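Local coordinates for O-methyltransferase (Coxiella burnetii, PDB 3TR6), which probably transfers the methyl group of S-adenosylmethionine to an oxygen of its acceptor substrate, and here holds the product S-adenosyl-L-homocysteine and nickel, at residues 24-29 against 75-80; 32-37 against 45-50; 104-109 against 118-123. One frame throughout, in Å; residues are numbered along the deposited sequence.

Contact 1: 24-29 against 75-80; sequences LREPPL and TGYSAI. With SAH (S-adenosyl-L-homocysteine), chain C.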
loop_
_atom_site.group_PDB
_atom_site.type_symbol
_atom_site.label_atom_id
_atom_site.label_comp_id
_atom_site.label_asym_id
_atom_site.label_seq_id
_atom_site.Cartn_x
_atom_site.Cartn_y
_atom_site.Cartn_z
ATOM N N LEU A 24 -4.177 12.306 5.481
ATOM C CA LEU A 24 -4.875 12.815 4.296
ATOM C C LEU A 24 -4.405 14.205 3.878
ATOM O O LEU A 24 -4.627 15.183 4.588
ATOM C CB LEU A 24 -6.390 12.822 4.512
ATOM C CG LEU A 24 -7.227 13.408 3.368
ATOM C CD1 LEU A 24 -7.064 12.574 2.106
ATOM C CD2 LEU A 24 -8.693 13.502 3.768
ATOM N N ARG A 25 -3.762 14.280 2.717
ATOM C CA ARG A 25 -3.281 15.543 2.166
ATOM C C ARG A 25 -4.021 15.868 0.873
ATOM O O ARG A 25 -3.417 15.894 -0.201
ATOM C CB ARG A 25 -1.789 15.457 1.848
ATOM C CG ARG A 25 -0.879 15.156 3.019
ATOM C CD ARG A 25 0.549 15.034 2.513
ATOM N NE ARG A 25 1.542 14.944 3.578
ATOM C CZ ARG A 25 2.853 14.918 3.361
ATOM N NH1 ARG A 25 3.320 14.979 2.121
ATOM N NH2 ARG A 25 3.698 14.834 4.380
ATOM N N GLU A 26 -5.322 16.115 0.972
ATOM C CA GLU A 26 -6.140 16.338 -0.215
ATOM C C GLU A 26 -5.848 17.687 -0.862
ATOM O O GLU A 26 -5.935 18.725 -0.209
ATOM C CB GLU A 26 -7.625 16.238 0.132
ATOM C CG GLU A 26 -8.530 16.120 -1.077
ATOM C CD GLU A 26 -9.992 16.095 -0.704
ATOM O OE1 GLU A 26 -10.786 15.453 -1.424
ATOM O OE2 GLU A 26 -10.349 16.721 0.313
ATOM N N PRO A 27 -5.493 17.677 -2.154
ATOM C CA PRO A 27 -5.291 18.930 -2.889
ATOM C C PRO A 27 -6.606 19.690 -2.992
ATOM O O PRO A 27 -7.631 19.086 -3.308
ATOM C CB PRO A 27 -4.843 18.457 -4.276
ATOM C CG PRO A 27 -4.324 17.062 -4.058
ATOM C CD PRO A 27 -5.179 16.493 -2.971
ATOM N N PRO A 28 -6.580 21.001 -2.721
ATOM C CA PRO A 28 -7.793 21.826 -2.696
ATOM C C PRO A 28 -8.672 21.628 -3.925
ATOM O O PRO A 28 -9.897 21.614 -3.797
ATOM C CB PRO A 28 -7.250 23.263 -2.637
ATOM C CG PRO A 28 -5.769 23.154 -2.889
ATOM C CD PRO A 28 -5.374 21.792 -2.431
ATOM N N LEU A 29 -8.064 21.462 -5.093
ATOM C CA LEU A 29 -8.836 21.267 -6.314
ATOM C C LEU A 29 -9.673 19.991 -6.257
ATOM O O LEU A 29 -10.828 19.984 -6.675
ATOM C CB LEU A 29 -7.928 21.261 -7.546
ATOM C CG LEU A 29 -8.637 21.173 -8.901
ATOM C CD1 LEU A 29 -7.911 22.006 -9.946
ATOM C CD2 LEU A 29 -8.778 19.728 -9.365
ATOM N N THR A 75 -16.718 11.605 -12.173
ATOM C CA THR A 75 -16.339 13.010 -12.289
ATOM C C THR A 75 -14.821 13.181 -12.236
ATOM O O THR A 75 -14.315 14.292 -12.066
ATOM C CB THR A 75 -17.023 13.885 -11.223
ATOM O OG1 THR A 75 -16.689 13.408 -9.916
ATOM C CG2 THR A 75 -18.537 13.851 -11.402
ATOM N N GLY A 76 -14.106 12.065 -12.371
ATOM C CA GLY A 76 -12.668 12.078 -12.577
ATOM C C GLY A 76 -11.766 12.277 -11.373
ATOM O O GLY A 76 -10.653 12.784 -11.520
ATOM N N TYR A 77 -12.219 11.870 -10.190
ATOM C CA TYR A 77 -11.417 12.047 -8.979
ATOM C C TYR A 77 -10.127 11.221 -9.021
ATOM O O TYR A 77 -9.032 11.750 -8.820
ATOM C CB TYR A 77 -12.226 11.722 -7.714
ATOM C CG TYR A 77 -11.551 12.176 -6.433
ATOM C CD1 TYR A 77 -11.885 13.387 -5.836
ATOM C CD2 TYR A 77 -10.567 11.402 -5.831
ATOM C CE1 TYR A 77 -11.265 13.809 -4.670
ATOM C CE2 TYR A 77 -9.942 11.814 -4.670
ATOM C CZ TYR A 77 -10.293 13.016 -4.093
ATOM O OH TYR A 77 -9.664 13.418 -2.937
ATOM N N SER A 78 -10.256 9.925 -9.282
ATOM C CA SER A 78 -9.096 9.041 -9.311
ATOM C C SER A 78 -8.194 9.339 -10.505
ATOM O O SER A 78 -6.971 9.218 -10.415
ATOM C CB SER A 78 -9.533 7.574 -9.325
ATOM O OG SER A 78 -10.385 7.299 -10.423
ATOM N N ALA A 79 -8.806 9.729 -11.621
ATOM C CA ALA A 79 -8.060 10.076 -12.823
ATOM C C ALA A 79 -7.147 11.265 -12.562
ATOM O O ALA A 79 -5.996 11.283 -12.994
ATOM C CB ALA A 79 -9.012 10.380 -13.969
ATOM N N ILE A 80 -7.671 12.254 -11.849
ATOM C CA ILE A 80 -6.910 13.450 -11.515
ATOM C C ILE A 80 -5.912 13.190 -10.389
ATOM O O ILE A 80 -4.797 13.712 -10.402
ATOM C CB ILE A 80 -7.844 14.604 -11.114
ATOM C CG1 ILE A 80 -8.701 15.025 -12.313
ATOM C CG2 ILE A 80 -7.045 15.775 -10.578
ATOM C CD1 ILE A 80 -9.802 16.005 -11.971
HETATM N N SAH C . -12.954 6.167 -10.050
HETATM C CA SAH C . -14.155 6.955 -10.090
HETATM C CB SAH C . -15.375 6.131 -9.715
HETATM C CG SAH C . -16.354 5.828 -10.826
HETATM S SD SAH C . -17.898 5.053 -10.371
HETATM C C SAH C . -14.033 8.108 -9.155
HETATM O O SAH C . -15.077 8.706 -8.773
HETATM O OXT SAH C . -12.907 8.489 -8.744
HETATM C "C5'" SAH C . -18.463 4.002 -11.700
HETATM C "C4'" SAH C . -18.388 4.535 -13.028
HETATM O "O4'" SAH C . -18.350 3.430 -13.998
HETATM C "C3'" SAH C . -19.600 5.319 -13.343
HETATM O "O3'" SAH C . -19.235 6.590 -13.692
HETATM C "C2'" SAH C . -20.222 4.632 -14.486
HETATM O "O2'" SAH C . -20.720 5.542 -15.385
HETATM C "C1'" SAH C . -19.093 3.879 -15.088
HETATM N N9 SAH C . -19.454 2.754 -15.946
HETATM C C8 SAH C . -20.480 1.906 -15.778
HETATM N N7 SAH C . -20.449 1.017 -16.785
HETATM C C5 SAH C . -19.405 1.299 -17.590
HETATM C C6 SAH C . -18.898 0.728 -18.761
HETATM N N6 SAH C . -19.523 -0.413 -19.351
HETATM N N1 SAH C . -17.807 1.273 -19.327
HETATM C C2 SAH C . -17.210 2.345 -18.789
HETATM N N3 SAH C . -17.673 2.916 -17.670
HETATM C C4 SAH C . -18.763 2.415 -17.053
#
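Glu26 and Tyr77 both turn CG anti to the backbone N (chi1 -166° and -167°), and with the glutamate otherwise extended these torsions carry the carboxylate up to the phenol. Tyr77 OH donates a hydrogen bond to Glu26 OE1 at 2.8 Å. The acceptor lies at the edge of the ring, close to its plane, and is used on its anti side, with the phenol oxygen 21° out of the carboxylate plane. The two side chains cross at about a right angle. A tyrosine suits this place because its ring is long enough to span from the start of helix 77-83 to the loop before helix 28-40, packing on Pro50 and Ala53 of helix 50-63 on the way. Farther along, Leu29 and Ile80 meet more loosely, CD2 to CG2 at 4.5 Å, as part of an apolar patch that Tyr108 also lines.

Next to Tyr77 in the first turn of helix 77-83, Ser78 grips the amino-acid part of S-adenosyl-L-homocysteine: its N gives a hydrogen bond to OXT, 3.1 Å away, and its OG receives one from the ligand N at 2.8 Å. Glu26 OE2 forms a salt bridge with Arg34. Shared between a phenol and a guanidinium, the carboxylate is probably held in its ionised form, and it ties the loop before helix 28-40 to helix 77-83, beside Ser78.

Contact 2: 32-37 against 45-50; sequences ELREET and AMQTAP. With SAH (S-adenosyl-L-homocysteine), chain C.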
loop_
_atom_site.group_PDB
_atom_site.type_symbol
_atom_site.label_atom_id
_atom_site.label_comp_id
_atom_site.label_asym_id
_atom_site.label_seq_id
_atom_site.Cartn_x
_atom_site.Cartn_y
_atom_site.Cartn_z
ATOM N N GLU A 32 -12.548 20.445 -3.856
ATOM C CA GLU A 32 -13.595 21.198 -4.535
ATOM C C GLU A 32 -14.381 20.313 -5.495
ATOM O O GLU A 32 -15.600 20.442 -5.618
ATOM C CB GLU A 32 -12.977 22.374 -5.293
ATOM C CG GLU A 32 -13.907 23.050 -6.277
ATOM C CD GLU A 32 -13.196 24.097 -7.113
ATOM O OE1 GLU A 32 -12.052 24.462 -6.763
ATOM O OE2 GLU A 32 -13.779 24.550 -8.123
ATOM N N LEU A 33 -13.674 19.412 -6.171
ATOM C CA LEU A 33 -14.291 18.507 -7.133
ATOM C C LEU A 33 -15.346 17.596 -6.504
ATOM O O LEU A 33 -16.359 17.289 -7.130
ATOM C CB LEU A 33 -13.226 17.662 -7.838
ATOM C CG LEU A 33 -13.738 16.500 -8.698
ATOM C CD1 LEU A 33 -14.600 17.009 -9.839
ATOM C CD2 LEU A 33 -12.587 15.659 -9.227
ATOM N N ARG A 34 -15.116 17.157 -5.270
ATOM C CA ARG A 34 -16.074 16.259 -4.638
ATOM C C ARG A 34 -17.184 16.986 -3.875
ATOM O O ARG A 34 -18.262 16.433 -3.659
ATOM C CB ARG A 34 -15.386 15.190 -3.780
ATOM C CG ARG A 34 -14.696 15.670 -2.527
ATOM C CD ARG A 34 -14.616 14.512 -1.538
ATOM N NE ARG A 34 -13.616 14.717 -0.496
ATOM C CZ ARG A 34 -13.682 15.668 0.430
ATOM N NH1 ARG A 34 -14.695 16.524 0.439
ATOM N NH2 ARG A 34 -12.725 15.769 1.343
ATOM N N GLU A 35 -16.926 18.227 -3.480
ATOM C CA GLU A 35 -17.994 19.077 -2.975
ATOM C C GLU A 35 -19.017 19.283 -4.084
ATOM O O GLU A 35 -20.222 19.235 -3.848
ATOM C CB GLU A 35 -17.452 20.428 -2.501
ATOM C CG GLU A 35 -16.657 20.358 -1.207
ATOM C CD GLU A 35 -17.448 19.738 -0.066
ATOM O OE1 GLU A 35 -17.027 18.678 0.447
ATOM O OE2 GLU A 35 -18.490 20.315 0.318
ATOM N N GLU A 36 -18.526 19.501 -5.300
ATOM C CA GLU A 36 -19.401 19.696 -6.446
ATOM C C GLU A 36 -20.076 18.399 -6.880
ATOM O O GLU A 36 -21.236 18.400 -7.286
ATOM C CB GLU A 36 -18.634 20.310 -7.618
ATOM C CG GLU A 36 -19.398 20.249 -8.930
ATOM C CD GLU A 36 -19.325 21.539 -9.722
ATOM O OE1 GLU A 36 -20.236 21.778 -10.544
ATOM O OE2 GLU A 36 -18.360 22.311 -9.531
ATOM N N THR A 37 -19.350 17.291 -6.796
ATOM C CA THR A 37 -19.923 16.002 -7.160
ATOM C C THR A 37 -21.057 15.648 -6.202
ATOM O O THR A 37 -22.088 15.116 -6.614
ATOM C CB THR A 37 -18.863 14.880 -7.163
ATOM O OG1 THR A 37 -17.850 15.184 -8.126
ATOM C CG2 THR A 37 -19.493 13.548 -7.522
ATOM N N ALA A 45 -21.793 9.034 -4.216
ATOM C CA ALA A 45 -21.169 8.100 -3.278
ATOM C C ALA A 45 -20.184 7.122 -3.927
ATOM O O ALA A 45 -19.270 6.625 -3.265
ATOM C CB ALA A 45 -22.227 7.346 -2.487
HETATM N N MSE A 46 -20.365 6.839 -5.213
HETATM C CA MSE A 46 -19.456 5.930 -5.904
HETATM C C MSE A 46 -18.110 6.595 -6.209
HETATM O O MSE A 46 -17.256 6.017 -6.880
HETATM C CB MSE A 46 -20.098 5.341 -7.171
HETATM C CG MSE A 46 -20.652 6.355 -8.164
HETATM SE SE MSE A 46 -21.594 5.510 -9.665
HETATM C CE MSE A 46 -21.638 3.681 -9.003
ATOM N N GLN A 47 -17.921 7.806 -5.696
ATOM C CA GLN A 47 -16.662 8.518 -5.867
ATOM C C GLN A 47 -15.557 7.879 -5.029
ATOM O O GLN A 47 -15.805 7.365 -3.934
ATOM C CB GLN A 47 -16.824 9.991 -5.494
ATOM C CG GLN A 47 -15.647 10.867 -5.884
ATOM C CD GLN A 47 -15.878 12.328 -5.547
ATOM O OE1 GLN A 47 -16.577 12.649 -4.587
ATOM N NE2 GLN A 47 -15.303 13.220 -6.345
ATOM N N THR A 48 -14.336 7.913 -5.551
ATOM C CA THR A 48 -13.199 7.317 -4.866
ATOM C C THR A 48 -12.907 8.050 -3.563
ATOM O O THR A 48 -12.903 9.283 -3.521
ATOM C CB THR A 48 -11.942 7.319 -5.763
ATOM O OG1 THR A 48 -12.198 6.548 -6.942
ATOM C CG2 THR A 48 -10.751 6.722 -5.027
ATOM N N ALA A 49 -12.673 7.284 -2.501
ATOM C CA ALA A 49 -12.322 7.853 -1.205
ATOM C C ALA A 49 -11.019 8.642 -1.308
ATOM O O ALA A 49 -10.045 8.171 -1.900
ATOM C CB ALA A 49 -12.202 6.753 -0.160
ATOM N N PRO A 50 -11.000 9.853 -0.736
ATOM C CA PRO A 50 -9.809 10.705 -0.804
ATOM C C PRO A 50 -8.553 9.957 -0.362
ATOM O O PRO A 50 -7.503 10.089 -0.993
ATOM C CB PRO A 50 -10.137 11.833 0.174
ATOM C CG PRO A 50 -11.617 11.917 0.148
ATOM C CD PRO A 50 -12.110 10.506 -0.023
HETATM N N SAH C . -12.954 6.167 -10.050
HETATM C CA SAH C . -14.155 6.955 -10.090
HETATM C CB SAH C . -15.375 6.131 -9.715
HETATM C CG SAH C . -16.354 5.828 -10.826
HETATM S SD SAH C . -17.898 5.053 -10.371
HETATM C C SAH C . -14.033 8.108 -9.155
HETATM O O SAH C . -15.077 8.706 -8.773
HETATM O OXT SAH C . -12.907 8.489 -8.744
HETATM C "C5'" SAH C . -18.463 4.002 -11.700
HETATM C "C4'" SAH C . -18.388 4.535 -13.028
HETATM O "O4'" SAH C . -18.350 3.430 -13.998
HETATM C "C3'" SAH C . -19.600 5.319 -13.343
HETATM O "O3'" SAH C . -19.235 6.590 -13.692
HETATM C "C2'" SAH C . -20.222 4.632 -14.486
HETATM O "O2'" SAH C . -20.720 5.542 -15.385
HETATM C "C1'" SAH C . -19.093 3.879 -15.088
HETATM N N9 SAH C . -19.454 2.754 -15.946
HETATM C C8 SAH C . -20.480 1.906 -15.778
HETATM N N7 SAH C . -20.449 1.017 -16.785
HETATM C C5 SAH C . -19.405 1.299 -17.590
HETATM C C6 SAH C . -18.898 0.728 -18.761
HETATM N N6 SAH C . -19.523 -0.413 -19.351
HETATM N N1 SAH C . -17.807 1.273 -19.327
HETATM C C2 SAH C . -17.210 2.345 -18.789
HETATM N N3 SAH C . -17.673 2.916 -17.670
HETATM C C4 SAH C . -18.763 2.415 -17.053
#
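The amide of Gln47 points its end at the side chain of Arg34, whose CB lies beyond OE1 and NE2 and not over the amide face; Gln47 CD is 3.4 Å from Arg34 CB. Amide and guanidinium planes are almost perpendicular, at 87°. An extended glutamine, CG anti to the backbone N (chi1 -169°), can stretch from the loop to the surface of helix 28-40, where the side chain of Thr37 points to meet it. Beyond the amide, CG of Pro50 packs at the edge of the guanidinium, 3.5 Å from Arg34 NE. A proline serves well here: it gives the arginine an apolar surface and begins helix 50-63.

The next shell fixes these groups. Thr37 OG1 donates to Leu33 O at 2.8 Å, while Thr37 N reaches the same carbonyl from the other face of its plane, so the hydroxyl is bound back onto its own helix; it also hydrogen-bonds Thr75. The guanidinium is held between carboxylates: NH1 pairs with Glu35 OE1 at 3.2 Å and NH2 with Glu26.

The loop between helices 28-40 and 50-63 is thereby pinned to a helix that precedes the first strand of the Rossmann-like methyltransferase sheet, and its inner side forms part of the cofactor pocket. There Thr48 OG1 donates to OXT of S-adenosyl-L-homocysteine at 2.7 Å, and its backbone N adds a weak bond to the other carboxylate oxygen, O. Threonine suits the place because its short hydroxyl branch reaches the ligand carboxylate beside its own backbone N-H; Tyr145 bonds OG1 as well. In Met46, present as selenomethionine, chi1 of 54° and an extended chi2 put SE 3.8 Å from the ligand SD. Its nonpolar chain thus flanks the thioether, the position from which a methyl group would leave S-adenosylmethionine.

Contact 3: 104-109 against 118-123; sequences LAKEYW and IGLRLS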
loop_
_atom_site.group_PDB
_atom_site.type_symbol
_atom_site.label_atom_id
_atom_site.label_comp_id
_atom_site.label_asym_id
_atom_site.label_seq_id
_atom_site.Cartn_x
_atom_site.Cartn_y
_atom_site.Cartn_z
ATOM N N LEU A 104 -17.745 17.113 -16.540
ATOM C CA LEU A 104 -17.241 17.792 -15.354
ATOM C C LEU A 104 -15.793 17.382 -15.100
ATOM O O LEU A 104 -14.958 18.207 -14.725
ATOM C CB LEU A 104 -18.106 17.467 -14.137
ATOM C CG LEU A 104 -17.729 18.193 -12.846
ATOM C CD1 LEU A 104 -17.765 19.701 -13.047
ATOM C CD2 LEU A 104 -18.647 17.773 -11.712
ATOM N N ALA A 105 -15.506 16.100 -15.311
ATOM C CA ALA A 105 -14.143 15.590 -15.215
ATOM C C ALA A 105 -13.182 16.375 -16.107
ATOM O O ALA A 105 -12.175 16.897 -15.627
ATOM C CB ALA A 105 -14.107 14.114 -15.559
ATOM N N LYS A 106 -13.495 16.454 -17.400
ATOM C CA LYS A 106 -12.691 17.231 -18.346
ATOM C C LYS A 106 -12.420 18.614 -17.787
ATOM O O LYS A 106 -11.290 19.098 -17.813
ATOM C CB LYS A 106 -13.416 17.396 -19.682
ATOM C CG LYS A 106 -13.366 16.203 -20.613
ATOM C CD LYS A 106 -14.221 16.464 -21.845
ATOM C CE LYS A 106 -14.224 15.267 -22.779
ATOM N NZ LYS A 106 -15.279 15.376 -23.827
ATOM N N GLU A 107 -13.478 19.245 -17.293
ATOM C CA GLU A 107 -13.411 20.609 -16.795
ATOM C C GLU A 107 -12.365 20.722 -15.694
ATOM O O GLU A 107 -11.530 21.621 -15.713
ATOM C CB GLU A 107 -14.787 21.028 -16.277
ATOM C CG GLU A 107 -14.979 22.509 -16.061
ATOM C CD GLU A 107 -16.394 22.830 -15.616
ATOM O OE1 GLU A 107 -17.358 22.381 -16.284
ATOM O OE2 GLU A 107 -16.529 23.515 -14.584
ATOM N N TYR A 108 -12.395 19.785 -14.751
ATOM C CA TYR A 108 -11.507 19.847 -13.595
ATOM C C TYR A 108 -10.061 19.474 -13.910
ATOM O O TYR A 108 -9.137 20.053 -13.339
ATOM C CB TYR A 108 -12.050 19.005 -12.434
ATOM C CG TYR A 108 -12.967 19.779 -11.512
ATOM C CD1 TYR A 108 -12.487 20.342 -10.338
ATOM C CD2 TYR A 108 -14.310 19.961 -11.824
ATOM C CE1 TYR A 108 -13.316 21.056 -9.495
ATOM C CE2 TYR A 108 -15.148 20.674 -10.986
ATOM C CZ TYR A 108 -14.645 21.217 -9.823
ATOM O OH TYR A 108 -15.471 21.930 -8.983
ATOM N N TRP A 109 -9.856 18.521 -14.815
ATOM C CA TRP A 109 -8.489 18.137 -15.150
ATOM C C TRP A 109 -7.828 19.101 -16.136
ATOM O O TRP A 109 -6.607 19.105 -16.283
ATOM C CB TRP A 109 -8.362 16.662 -15.576
ATOM C CG TRP A 109 -8.781 16.316 -16.975
ATOM C CD1 TRP A 109 -8.362 16.909 -18.131
ATOM C CD2 TRP A 109 -9.658 15.251 -17.365
ATOM N NE1 TRP A 109 -8.946 16.298 -19.212
ATOM C CE2 TRP A 109 -9.745 15.275 -18.769
ATOM C CE3 TRP A 109 -10.390 14.288 -16.661
ATOM C CZ2 TRP A 109 -10.534 14.374 -19.486
ATOM C CZ3 TRP A 109 -11.170 13.392 -17.372
ATOM C CH2 TRP A 109 -11.238 13.443 -18.771
ATOM N N ILE A 118 -4.029 13.555 -19.554
ATOM C CA ILE A 118 -5.225 12.725 -19.450
ATOM C C ILE A 118 -6.044 12.757 -20.733
ATOM O O ILE A 118 -6.276 13.820 -21.303
ATOM C CB ILE A 118 -6.125 13.140 -18.263
ATOM C CG1 ILE A 118 -5.332 13.117 -16.955
ATOM C CG2 ILE A 118 -7.343 12.229 -18.178
ATOM C CD1 ILE A 118 -6.139 13.511 -15.751
ATOM N N GLY A 119 -6.471 11.582 -21.183
ATOM C CA GLY A 119 -7.325 11.467 -22.348
ATOM C C GLY A 119 -8.542 10.604 -22.072
ATOM O O GLY A 119 -8.420 9.457 -21.639
ATOM N N LEU A 120 -9.722 11.161 -22.327
ATOM C CA LEU A 120 -10.976 10.460 -22.085
ATOM C C LEU A 120 -11.350 9.521 -23.226
ATOM O O LEU A 120 -11.450 9.937 -24.381
ATOM C CB LEU A 120 -12.107 11.464 -21.857
ATOM C CG LEU A 120 -13.529 10.900 -21.884
ATOM C CD1 LEU A 120 -13.725 9.840 -20.806
ATOM C CD2 LEU A 120 -14.552 12.013 -21.731
ATOM N N ARG A 121 -11.558 8.252 -22.896
ATOM C CA ARG A 121 -12.090 7.292 -23.850
ATOM C C ARG A 121 -13.550 7.014 -23.506
ATOM O O ARG A 121 -13.848 6.205 -22.629
ATOM C CB ARG A 121 -11.279 5.996 -23.825
ATOM C CG ARG A 121 -9.788 6.185 -24.097
ATOM C CD ARG A 121 -9.504 6.626 -25.533
ATOM N NE ARG A 121 -8.101 6.994 -25.709
ATOM C CZ ARG A 121 -7.636 8.239 -25.629
ATOM N NH1 ARG A 121 -8.464 9.247 -25.388
ATOM N NH2 ARG A 121 -6.342 8.481 -25.795
ATOM N N LEU A 122 -14.457 7.693 -24.198
ATOM C CA LEU A 122 -15.880 7.580 -23.907
ATOM C C LEU A 122 -16.540 6.445 -24.688
ATOM O O LEU A 122 -16.920 6.608 -25.844
ATOM C CB LEU A 122 -16.579 8.906 -24.195
ATOM C CG LEU A 122 -18.013 9.041 -23.686
ATOM C CD1 LEU A 122 -18.084 8.710 -22.204
ATOM C CD2 LEU A 122 -18.563 10.435 -23.956
ATOM N N SER A 123 -16.664 5.294 -24.035
ATOM C CA SER A 123 -17.332 4.129 -24.598
ATOM C C SER A 123 -17.172 2.988 -23.607
ATOM O O SER A 123 -16.381 3.095 -22.676
ATOM C CB SER A 123 -16.726 3.752 -25.954
ATOM O OG SER A 123 -15.741 2.738 -25.815
#
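Trp109 lays its six-membered ring over Ile118, whose CG2 points almost straight at the ring: this CH-pi contact measures 3.8 Å from the methyl to the centroid, only 5° off the normal. With CG between the backbone N and the carbonyl carbon (chi1 78°), the indole folds back along its own helix, so that CA of Lys106 covers the opposite face. Ile118 uses both branches. CG2 sits anti to the backbone N and takes the ring, while CD1, at the end of the extended other branch, reaches Trp109 CB at 3.9 Å.

Helix 99-111 runs nearly antiparallel to strand 118-122 (174°), as the crossover helix of the beta-alpha-beta unit 91-96, 99-111, 118-122. Their axes lie 10.1 Å apart, a usual helix-to-sheet spacing; here the indole fills it with face and edge, and beta-branched isoleucine suits the strand. Strand 118-122 is outermost in the sheet within this chain.

Leu120, two residues on and on the same side of the strand, meets the indole at its edge, CB lying 3.8 Å from CH2. Its CD2 packs against CE of Lys106, the two side chains running roughly at right angles; the extended lysine offers methylenes to the leucine and carries its charged end out toward solvent.

How the contacts relate
Contacts 1 and 2 lie close together, their centres about 8 Å apart, and both use helix 28-40. The segments of contact 2 come between those of contact 1 along the chain, and both pairs touch S-adenosyl-L-homocysteine and the second subunit. Contact 3 follows later in sequence, about 14 and 15 Å from their centres, on the outer flank of the sheet. Helix 99-111 connects the groups: Ile80 packs on Tyr108 and Trp109, and the Tyr108 hydroxyl probably hydrogen-bonds Glu36 and Glu32. The loop and helix start that hold the amino-acid end of the ligand are thus joined, through helix 28-40, to the beta-alpha-beta unit at the edge of the Rossmann-like domain.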